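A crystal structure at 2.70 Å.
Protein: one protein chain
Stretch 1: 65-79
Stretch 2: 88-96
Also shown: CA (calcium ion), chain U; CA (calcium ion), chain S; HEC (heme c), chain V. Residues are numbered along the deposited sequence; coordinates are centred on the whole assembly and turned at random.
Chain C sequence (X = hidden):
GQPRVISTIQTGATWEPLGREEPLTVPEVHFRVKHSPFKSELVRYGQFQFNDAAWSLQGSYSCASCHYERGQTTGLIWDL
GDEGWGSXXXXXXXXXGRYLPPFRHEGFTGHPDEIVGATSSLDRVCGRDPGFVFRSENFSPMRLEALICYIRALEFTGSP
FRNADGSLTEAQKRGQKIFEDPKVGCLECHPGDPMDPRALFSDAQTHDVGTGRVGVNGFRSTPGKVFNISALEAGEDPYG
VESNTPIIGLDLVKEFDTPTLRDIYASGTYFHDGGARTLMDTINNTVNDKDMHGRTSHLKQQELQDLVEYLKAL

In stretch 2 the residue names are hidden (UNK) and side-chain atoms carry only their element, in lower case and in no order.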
ATOM      1  N   SER C  65      11.015  -6.707  44.614  1.00 45.83           N
ATOM      2  CA  SER C  65      10.668  -5.462  43.944  1.00 45.90           C
ATOM      3  C   SER C  65       9.631  -4.697  44.768  1.00 41.15           C
ATOM      4  O   SER C  65       9.511  -3.476  44.661  1.00 45.62           O
ATOM      5  CB  SER C  65      10.149  -5.736  42.534  1.00 51.68           C
ATOM      6  OG  SER C  65      11.148  -6.359  41.744  1.00 50.11           O
ATOM      7  N   CYS C  66       8.904  -5.432  45.606  1.00 55.81           N
ATOM      8  CA  CYS C  66       7.855  -4.869  46.459  1.00 52.67           C
ATOM      9  C   CYS C  66       8.287  -4.772  47.927  1.00 49.42           C
ATOM     10  O   CYS C  66       8.290  -3.690  48.515  1.00 47.82           O
ATOM     11  CB  CYS C  66       6.573  -5.697  46.344  1.00 54.49           C
ATOM     12  SG  CYS C  66       5.559  -5.300  44.893  1.00 53.10           S
ATOM     13  N   HIS C  67       8.616  -5.924  48.511  1.00 49.65           N
ATOM     14  CA  HIS C  67       8.981  -6.053  49.924  1.00 55.26           C
ATOM     15  C   HIS C  67      10.435  -5.682  50.137  1.00 47.58           C
ATOM     16  O   HIS C  67      10.999  -5.851  51.211  1.00 76.91           O
ATOM     17  CB  HIS C  67       8.701  -7.470  50.411  1.00 52.91           C
ATOM     18  CG  HIS C  67       7.268  -7.862  50.277  1.00 48.92           C
ATOM     19  ND1 HIS C  67       6.264  -7.315  51.046  1.00 39.33           N
ATOM     20  CD2 HIS C  67       6.654  -8.725  49.425  1.00 45.22           C
ATOM     21  CE1 HIS C  67       5.102  -7.833  50.694  1.00 51.64           C
ATOM     22  NE2 HIS C  67       5.317  -8.692  49.709  1.00 48.86           N
ATOM     23  N   TYR C  68      11.017  -5.196  49.054  1.00 65.86           N
ATOM     24  CA  TYR C  68      12.408  -4.797  48.911  1.00 65.02           C
ATOM     25  C   TYR C  68      13.386  -5.974  49.190  1.00 52.01           C
ATOM     26  O   TYR C  68      12.935  -7.112  49.234  1.00 69.97           O
ATOM     27  CB  TYR C  68      12.608  -3.582  49.838  1.00 65.95           C
ATOM     28  CG  TYR C  68      13.988  -3.054  49.905  1.00 66.25           C
ATOM     29  CD1 TYR C  68      14.533  -2.298  48.844  1.00 89.39           C
ATOM     30  CD2 TYR C  68      14.768  -3.308  51.012  1.00 78.57           C
ATOM     31  CE1 TYR C  68      15.818  -1.829  48.925  1.00 75.35           C
ATOM     32  CE2 TYR C  68      16.029  -2.856  51.076  1.00 97.25           C
ATOM     33  CZ  TYR C  68      16.569  -2.122  50.076  1.00 75.04           C
ATOM     34  OH  TYR C  68      17.857  -1.641  50.146  1.00104.45           O
ATOM     35  N   GLU C  69      14.686  -5.748  49.397  1.00 54.95           N
ATOM     36  CA  GLU C  69      15.592  -6.901  49.569  1.00 49.41           C
ATOM     37  C   GLU C  69      16.241  -7.086  50.951  1.00 48.99           C
ATOM     38  O   GLU C  69      16.904  -8.095  51.194  1.00 42.65           O
ATOM     39  CB  GLU C  69      16.687  -6.886  48.496  1.00 42.92           C
ATOM     40  CG  GLU C  69      17.852  -5.974  48.766  1.00 52.67           C
ATOM     41  CD  GLU C  69      17.739  -4.673  48.021  1.00 53.77           C
ATOM     42  OE1 GLU C  69      18.696  -3.876  48.080  1.00 52.89           O
ATOM     43  OE2 GLU C  69      16.698  -4.455  47.368  1.00 66.91           O
ATOM     44  N   ARG C  70      16.049  -6.115  51.839  1.00 49.76           N
ATOM     45  CA  ARG C  70      16.454  -6.220  53.234  1.00 69.78           C
ATOM     46  C   ARG C  70      15.274  -6.872  53.942  1.00 67.94           C
ATOM     47  O   ARG C  70      15.253  -7.046  55.163  1.00 76.84           O
ATOM     48  CB  ARG C  70      16.797  -4.844  53.822  1.00 77.99           C
ATOM     49  CG  ARG C  70      18.031  -4.185  53.208  1.00 83.00           C
ATOM     50  CD  ARG C  70      18.069  -2.704  53.572  1.00 76.83           C
ATOM     51  NE  ARG C  70      19.085  -1.974  52.804  1.00 68.59           N
ATOM     52  CZ  ARG C  70      19.198  -0.650  52.794  1.00 65.46           C
ATOM     53  NH1 ARG C  70      18.347   0.093  53.489  1.00 63.44           N
ATOM     54  NH2 ARG C  70      20.152  -0.069  52.093  1.00 56.94           N
ATOM     55  N   GLY C  71      14.285  -7.220  53.123  1.00 62.04           N
ATOM     56  CA  GLY C  71      13.048  -7.825  53.563  1.00 46.69           C
ATOM     57  C   GLY C  71      12.236  -6.899  54.440  1.00 61.12           C
ATOM     58  O   GLY C  71      11.889  -7.266  55.560  1.00 47.68           O
ATOM     59  N   GLN C  72      11.950  -5.691  53.962  1.00 54.41           N
ATOM     60  CA  GLN C  72      11.110  -4.781  54.733  1.00 69.20           C
ATOM     61  C   GLN C  72       9.865  -4.363  53.957  1.00 49.64           C
ATOM     62  O   GLN C  72       8.802  -4.963  54.120  1.00 56.56           O
ATOM     63  CB  GLN C  72      11.919  -3.544  55.128  1.00 57.45           C
ATOM     64  CG  GLN C  72      13.286  -3.863  55.711  1.00 54.46           C
ATOM     65  CD  GLN C  72      14.085  -2.617  56.030  1.00 67.54           C
ATOM     66  OE1 GLN C  72      14.881  -2.150  55.214  1.00 79.82           O
ATOM     67  NE2 GLN C  72      13.873  -2.067  57.219  1.00 53.91           N
ATOM     68  N   THR C  73      10.032  -3.381  53.070  1.00 65.15           N
ATOM     69  CA  THR C  73       8.990  -2.925  52.145  1.00 63.86           C
ATOM     70  C   THR C  73       9.491  -1.733  51.332  1.00 46.08           C
ATOM     71  O   THR C  73      10.413  -1.034  51.753  1.00 52.47           O
ATOM     72  CB  THR C  73       7.690  -2.512  52.878  1.00 40.08           C
ATOM     73  OG1 THR C  73       6.691  -2.141  51.920  1.00 48.65           O
ATOM     74  CG2 THR C  73       7.947  -1.348  53.826  1.00 34.58           C
ATOM     75  N   THR C  74       8.884  -1.502  50.171  1.00 44.34           N
ATOM     76  CA  THR C  74       9.183  -0.311  49.377  1.00 51.07           C
ATOM     77  C   THR C  74       8.178   0.817  49.598  1.00 51.48           C
ATOM     78  O   THR C  74       8.388   1.943  49.145  1.00 53.01           O
ATOM     79  CB  THR C  74       9.237  -0.638  47.875  1.00 31.63           C
ATOM     80  OG1 THR C  74       8.028  -1.299  47.482  1.00 45.25           O
ATOM     81  CG2 THR C  74      10.425  -1.537  47.571  1.00 36.79           C
ATOM     82  N   GLY C  75       7.086   0.511  50.292  1.00 36.50           N
ATOM     83  CA  GLY C  75       6.024   1.478  50.501  1.00 39.11           C
ATOM     84  C   GLY C  75       5.119   1.658  49.295  1.00 37.08           C
ATOM     85  O   GLY C  75       4.258   2.539  49.284  1.00 46.54           O
ATOM     86  N   LEU C  76       5.311   0.823  48.277  1.00 49.07           N
ATOM     87  CA  LEU C  76       4.499   0.893  47.066  1.00 39.93           C
ATOM     88  C   LEU C  76       3.075   0.409  47.318  1.00 47.95           C
ATOM     89  O   LEU C  76       2.863  -0.629  47.943  1.00 52.29           O
ATOM     90  CB  LEU C  76       5.139   0.074  45.942  1.00 39.13           C
ATOM     91  CG  LEU C  76       6.409   0.646  45.311  1.00 53.85           C
ATOM     92  CD1 LEU C  76       7.018  -0.348  44.336  1.00 33.24           C
ATOM     93  CD2 LEU C  76       6.111   1.966  44.615  1.00 34.66           C
ATOM     94  N   ILE C  77       2.103   1.168  46.821  1.00 38.22           N
ATOM     95  CA  ILE C  77       0.694   0.849  47.029  1.00 27.28           C
ATOM     96  C   ILE C  77       0.073   0.272  45.759  1.00 50.73           C
ATOM     97  O   ILE C  77       0.107   0.895  44.699  1.00 51.50           O
ATOM     98  CB  ILE C  77      -0.093   2.093  47.478  1.00 35.91           C
ATOM     99  CG1 ILE C  77       0.558   2.702  48.722  1.00 30.44           C
ATOM    100  CG2 ILE C  77      -1.550   1.741  47.738  1.00 24.14           C
ATOM    101  CD1 ILE C  77      -0.082   3.988  49.189  1.00 35.25           C
ATOM    102  N   TRP C  78      -0.502  -0.922  45.878  1.00 36.98           N
ATOM    103  CA  TRP C  78      -0.983  -1.665  44.718  1.00 33.29           C
ATOM    104  C   TRP C  78      -2.476  -1.954  44.776  1.00 47.07           C
ATOM    105  O   TRP C  78      -3.078  -1.941  45.851  1.00 49.79           O
ATOM    106  CB  TRP C  78      -0.223  -2.984  44.593  1.00 27.44           C
ATOM    107  CG  TRP C  78       1.248  -2.811  44.468  1.00 40.25           C
ATOM    108  CD1 TRP C  78       2.174  -2.916  45.464  1.00 54.53           C
ATOM    109  CD2 TRP C  78       1.973  -2.495  43.276  1.00 59.40           C
ATOM    110  NE1 TRP C  78       3.433  -2.687  44.964  1.00 45.33           N
ATOM    111  CE2 TRP C  78       3.336  -2.427  43.623  1.00 57.92           C
ATOM    112  CE3 TRP C  78       1.601  -2.267  41.948  1.00 43.54           C
ATOM    113  CZ2 TRP C  78       4.328  -2.136  42.692  1.00 44.88           C
ATOM    114  CZ3 TRP C  78       2.587  -1.980  41.025  1.00 43.00           C
ATOM    115  CH2 TRP C  78       3.934  -1.918  41.400  1.00 48.93           C
ATOM    116  N   ASP C  79      -3.069  -2.223  43.618  1.00 30.41           N
ATOM    117  CA  ASP C  79      -4.443  -2.700  43.591  1.00 31.89           C
ATOM    118  C   ASP C  79      -4.469  -4.165  43.150  1.00 33.99           C
ATOM    119  O   ASP C  79      -4.343  -4.477  41.967  1.00 50.87           O
ATOM    120  CB  ASP C  79      -5.289  -1.827  42.660  1.00 31.73           C
ATOM    121  CG  ASP C  79      -6.750  -2.213  42.665  1.00 40.16           C
ATOM    122  OD1 ASP C  79      -7.148  -3.002  43.541  1.00 63.45           O
ATOM    123  OD2 ASP C  79      -7.505  -1.717  41.801  1.00 49.58           O
ATOM    124  N   UNK C  88      -7.319  -0.299  47.589  1.00 34.40           N
ATOM    125  CA  UNK C  88      -5.861  -0.213  47.578  1.00 38.69           C
ATOM    126  C   UNK C  88      -5.201  -0.854  48.795  1.00 45.74           C
ATOM    127  O   UNK C  88      -5.726  -0.782  49.905  1.00 54.70           O
ATOM    128  c   UNK C  88      -6.297   2.730  44.161  1.00 44.67           C
ATOM    129  c   UNK C  88      -4.960   2.333  42.259  1.00 39.55           C
ATOM    130  c   UNK C  88      -4.330   1.340  44.378  1.00 40.60           C
ATOM    131  c   UNK C  88      -5.428   1.252  47.483  1.00 39.34           C
ATOM    132  n   UNK C  88      -7.303   3.197  44.964  1.00 50.36           N
ATOM    133  c   UNK C  88      -5.986   1.954  46.290  1.00 48.00           C
ATOM    134  c   UNK C  88      -7.111   2.725  46.240  1.00 44.14           C
ATOM    135  c   UNK C  88      -4.098   1.543  43.031  1.00 55.93           C
ATOM    136  c   UNK C  88      -6.060   2.933  42.804  1.00 37.34           C
ATOM    137  c   UNK C  88      -5.448   1.940  44.964  1.00 32.16           C
ATOM    138  N   UNK C  89      -4.047  -1.482  48.578  1.00 46.05           N
ATOM    139  CA  UNK C  89      -3.278  -2.054  49.680  1.00 34.44           C
ATOM    140  C   UNK C  89      -1.799  -1.674  49.674  1.00 40.23           C
ATOM    141  O   UNK C  89      -1.056  -1.976  48.740  1.00 48.82           O
ATOM    142  c   UNK C  89      -4.949  -3.704  51.671  1.00 58.35           C
ATOM    143  c   UNK C  89      -6.146  -4.445  52.243  1.00 53.55           C
ATOM    144  n   UNK C  89      -7.365  -4.257  51.407  1.00 43.29           N
ATOM    145  c   UNK C  89      -3.403  -3.576  49.691  1.00 45.15           C
ATOM    146  c   UNK C  89      -4.732  -4.071  50.214  1.00 51.87           C
ATOM    147  N   UNK C  90      -1.406  -0.997  50.747  1.00 51.03           N
ATOM    148  CA  UNK C  90      -0.021  -0.705  51.094  1.00 46.86           C
ATOM    149  C   UNK C  90       0.793  -2.001  51.175  1.00 41.02           C
ATOM    150  O   UNK C  90       0.310  -3.010  51.686  1.00 60.22           O
ATOM    151  o   UNK C  90       2.324  -0.340  52.730  1.00 83.43           O
ATOM    152  n   UNK C  90       1.132   0.228  54.531  1.00 83.42           N
ATOM    153  c   UNK C  90      -0.030   0.085  52.420  1.00 64.82           C
ATOM    154  c   UNK C  90       1.254  -0.031  53.235  1.00 54.12           C
ATOM    155  N   UNK C  91       2.020  -1.982  50.657  1.00 50.35           N
ATOM    156  CA  UNK C  91       2.860  -3.181  50.658  1.00 46.69           C
ATOM    157  C   UNK C  91       3.304  -3.529  52.076  1.00 51.57           C
ATOM    158  O   UNK C  91       3.898  -2.706  52.773  1.00 53.46           O
ATOM    159  c   UNK C  91       4.104  -3.015  49.759  1.00 46.69           C
ATOM    160  o   UNK C  91       3.691  -2.758  48.411  1.00 46.55           O
ATOM    161  c   UNK C  91       4.958  -4.277  49.787  1.00 35.95           C
ATOM    162  N   UNK C  92       3.018  -4.759  52.490  1.00 53.01           N
ATOM    163  CA  UNK C  92       3.245  -5.187  53.866  1.00 53.92           C
ATOM    164  C   UNK C  92       4.717  -5.193  54.272  1.00 55.46           C
ATOM    165  O   UNK C  92       5.588  -5.597  53.504  1.00 50.58           O
ATOM    166  c   UNK C  92       0.152  -6.158  56.998  1.00 52.63           C
ATOM    167  c   UNK C  92       1.316  -6.580  54.810  1.00 56.65           C
ATOM    168  n   UNK C  92       0.291  -5.702  58.409  1.00 71.14           N
ATOM    169  c   UNK C  92       2.653  -6.580  54.088  1.00 61.28           C
ATOM    170  c   UNK C  92       1.473  -6.113  56.249  1.00 60.22           C
ATOM    171  N   UNK C  93       4.972  -4.735  55.494  1.00 53.62           N
ATOM    172  CA  UNK C  93       6.298  -4.793  56.093  1.00 43.11           C
ATOM    173  C   UNK C  93       6.512  -6.199  56.650  1.00 44.77           C
ATOM    174  O   UNK C  93       5.791  -6.628  57.550  1.00 62.86           O
ATOM    175  c   UNK C  93       7.805  -3.506  57.744  1.00 62.63           C
ATOM    176  c   UNK C  93       9.967  -2.442  57.621  1.00 48.74           C
ATOM    177  c   UNK C  93       8.207  -4.115  58.924  1.00 53.13           C
ATOM    178  c   UNK C  93       9.466  -3.902  59.444  1.00 55.96           C
ATOM    179  c   UNK C  93       6.418  -3.728  57.189  1.00 59.03           C
ATOM    180  c   UNK C  93      10.346  -3.070  58.787  1.00 60.13           C
ATOM    181  c   UNK C  93       8.703  -2.660  57.107  1.00 50.78           C
ATOM    182  o   UNK C  93      11.604  -2.858  59.303  1.00 62.71           O
ATOM    183  N   UNK C  94       7.498  -6.917  56.116  1.00 41.71           N
ATOM    184  CA  UNK C  94       7.617  -8.350  56.393  1.00 55.00           C
ATOM    185  C   UNK C  94       8.609  -8.746  57.493  1.00 52.23           C
ATOM    186  O   UNK C  94       8.822  -9.936  57.724  1.00 58.50           O
ATOM    187  c   UNK C  94       9.254  -8.584  54.471  1.00 53.20           C
ATOM    188  c   UNK C  94       7.982  -9.135  55.110  1.00 44.40           C
ATOM    189  c   UNK C  94       6.832  -9.095  54.117  1.00 52.14           C
ATOM    190  c   UNK C  94       9.718  -9.381  53.269  1.00 48.10           C
ATOM    191  N   UNK C  95       9.226  -7.776  58.163  1.00 53.81           N
ATOM    192  CA  UNK C  95      10.059  -8.105  59.319  1.00 47.11           C
ATOM    193  C   UNK C  95       9.185  -8.570  60.481  1.00 50.00           C
ATOM    194  O   UNK C  95       8.162  -7.951  60.779  1.00 43.35           O
ATOM    195  c   UNK C  95      15.354  -6.911  58.563  1.00 58.36           C
ATOM    196  c   UNK C  95      12.009  -6.511  58.784  1.00 64.63           C
ATOM    197  n   UNK C  95      15.425  -7.095  59.874  1.00 63.38           N
ATOM    198  n   UNK C  95      14.222  -7.168  57.913  1.00 63.49           N
ATOM    199  n   UNK C  95      16.419  -6.480  57.901  1.00 60.57           N
ATOM    200  c   UNK C  95      10.912  -6.913  59.756  1.00 39.28           C
ATOM    201  c   UNK C  95      12.998  -7.641  58.553  1.00 53.33           C
ATOM    202  N   UNK C  96       9.591  -9.658  61.128  1.00 53.01           N
ATOM    203  CA  UNK C  96       8.856 -10.200  62.259  1.00 62.87           C
ATOM    204  C   UNK C  96       7.440 -10.611  61.903  1.00 63.69           C
ATOM    205  O   UNK C  96       6.489 -10.273  62.606  1.00 60.50           O
TER
HETATM  206 CA    CA U 403      -7.432  -4.326  45.362  1.00 48.43          CA
HETATM  207 CA    CA S 401       3.164   0.564  54.974  1.00 54.65          CA
HETATM  208 FE   HEC V 404       3.646  -9.586  49.067  1.00 42.81          FE
HETATM  209  CHA HEC V 404       1.499  -8.886  51.658  1.00 53.24           C
HETATM  210  CHB HEC V 404       5.117 -12.015  50.954  1.00 64.68           C
HETATM  211  CHC HEC V 404       5.636 -10.463  46.388  1.00 42.51           C
HETATM  212  CHD HEC V 404       2.756  -6.708  47.434  1.00 51.73           C
HETATM  213  NA  HEC V 404       3.331 -10.342  50.957  1.00 52.30           N
HETATM  214  C1A HEC V 404       2.443  -9.861  51.897  1.00 42.87           C
HETATM  215  C2A HEC V 404       2.693 -10.551  53.153  1.00 60.25           C
HETATM  216  C3A HEC V 404       3.695 -11.420  52.946  1.00 61.53           C
HETATM  217  C4A HEC V 404       4.113 -11.300  51.565  1.00 49.49           C
HETATM  218  CMA HEC V 404       4.328 -12.395  53.965  1.00 40.06           C
HETATM  219  CAA HEC V 404       1.912 -10.321  54.471  1.00 48.03           C
HETATM  220  CBA HEC V 404       2.819  -9.793  55.582  1.00 55.47           C
HETATM  221  CGA HEC V 404       2.034  -9.622  56.857  1.00 66.94           C
HETATM  222  O1A HEC V 404       0.790  -9.806  56.830  1.00 61.61           O
HETATM  223  O2A HEC V 404       2.656  -9.298  57.903  1.00 61.50           O
HETATM  224  NB  HEC V 404       5.205 -10.910  48.763  1.00 36.01           N
HETATM  225  C1B HEC V 404       5.443 -11.970  49.616  1.00 42.37           C
HETATM  226  C2B HEC V 404       6.087 -13.023  48.856  1.00 43.32           C
HETATM  227  C3B HEC V 404       6.238 -12.593  47.597  1.00 51.96           C
HETATM  228  C4B HEC V 404       5.683 -11.257  47.512  1.00 54.55           C
HETATM  229  CMB HEC V 404       6.531 -14.383  49.435  1.00 39.50           C
HETATM  230  CAB HEC V 404       6.874 -13.363  46.415  1.00 28.74           C
HETATM  231  CBB HEC V 404       5.973 -14.537  45.972  1.00 51.61           C
HETATM  232  NC  HEC V 404       4.128  -8.732  47.251  1.00 53.14           N
HETATM  233  C1C HEC V 404       4.940  -9.279  46.277  1.00 39.04           C
HETATM  234  C2C HEC V 404       4.819  -8.468  45.083  1.00 41.89           C
HETATM  235  C3C HEC V 404       4.138  -7.363  45.416  1.00 41.76           C
HETATM  236  C4C HEC V 404       3.613  -7.550  46.757  1.00 41.12           C
HETATM  237  CMC HEC V 404       5.708  -8.643  43.830  1.00 42.42           C
HETATM  238  CAC HEC V 404       3.823  -6.164  44.491  1.00 43.48           C
HETATM  239  CBC HEC V 404       2.862  -6.597  43.361  1.00 30.91           C
HETATM  240  ND  HEC V 404       2.377  -7.997  49.517  1.00 26.76           N
HETATM  241  C1D HEC V 404       2.061  -7.002  48.591  1.00 45.14           C
HETATM  242  C2D HEC V 404       0.869  -6.317  49.040  1.00 43.45           C
HETATM  243  C3D HEC V 404       0.478  -6.996  50.359  1.00 34.66           C
HETATM  244  C4D HEC V 404       1.469  -8.027  50.576  1.00 50.09           C
HETATM  245  CMD HEC V 404       0.146  -5.148  48.339  1.00 44.54           C
HETATM  246  CAD HEC V 404      -0.727  -6.659  51.260  1.00 44.86           C
HETATM  247  CBD HEC V 404      -1.963  -7.351  50.695  1.00 50.34           C
HETATM  248  CGD HEC V 404      -3.153  -7.056  51.568  1.00 61.98           C
HETATM  249  O1D HEC V 404      -4.267  -7.552  51.258  1.00 55.51           O
HETATM  250  O2D HEC V 404      -2.985  -6.323  52.574  1.00 52.96           O
HETATM  251  O   HOH W   1       3.927  -1.667  55.489  1.00 57.42           O
HETATM  252  O   HOH W   2       5.089   0.905  53.642  1.00 74.90           O
HETATM  253  O   HOH W   3      -5.144  -4.293  46.115  1.00 55.33           O
HETATM  254  O   HOH W   4       1.947 -10.618  48.399  1.00 37.07           O

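Position 88 carries one carbon and then fused five- and six-membered rings holding eight carbons and one nitrogen. A six-ring carbon lies 3.6 Å from Asp79 CB, and CB lies 3.9 Å from Ile77 CG2. Only tryptophan has such a bicycle: Trp88.

Position 89 has four carbons in a row ending in nitrogen. Its backbone pairs with Trp78 in both directions, N to Trp78 O at 2.9 Å and Trp78 N to O of 89 at 3.1 Å, while the chain's end leads away from stretch 1. This is Lys89, whose CD lies 3.4 Å from heme O2D.

Position 90 has two carbons, the second bearing one oxygen and one nitrogen. It pairs with Ile77 without hydrogen bonds, CA to CA 4.4 Å, and its short amide sits at a calcium ion. This is Asn90.

Position 91 has one carbon carrying an oxygen and a carbon. The oxygen gives a very short hydrogen bond, 2.3 Å, to Leu76 O, and the branch carbon is 3.5 Å from His67 ND1. A beta-branched hydroxyl is threonine, Thr91. Its N adds a weak bond to Leu76 O, and its own O accepts from Thr73 OG1 at 3.0 Å.

Position 92 again shows four carbons in a row ending in nitrogen, leading away. What it offers stretch 1 is mainly backbone, since His67 ND1 donates to O of 92 at 3.1 Å while His67 NE2 binds heme FE at 2.0 Å. This is Lys92.

Position 93 has one carbon and a six-carbon ring bearing oxygen, which accepts from Gln72 NE2 at 3.2 Å. This is Tyr93; Thr73 CG2 meets its ring edge.

Position 94 has four carbons, forked at the first, with one arm two carbons long; the tip of that arm lies 3.6 Å from His67 CB. This is Ile94, its N bonded to Gln72 O at 3.1 Å.

Position 95 runs three carbons, a nitrogen, then a carbon with two more nitrogens; the chain nitrogen and one terminal nitrogen lie 2.9 and 3.0 Å from Arg70 O and both donate to it. This guanidinium is Arg95.

Position 96 has no side-chain atoms and touches nothing on stretch 1. Its positive phi suits Gly96.

The rule here is a short antiparallel pairing continued by irregular backbone, where side-chain donors (Thr73, Thr91, His67, Arg95) reach backbone carbonyls and the backbone bond from Ile94 N to Gln72 O persists. Thr91, the residue most covered by stretch 1, packs its methyl beside His67 while its hydroxyl holds Leu76 O. Next to it, Lys92 O accepts from ND1 of His67, the residue whose NE2 binds the heme iron, and Arg95 closes the far end on a carbonyl.

Stretch 2 (88-96) WKNTKYIRG
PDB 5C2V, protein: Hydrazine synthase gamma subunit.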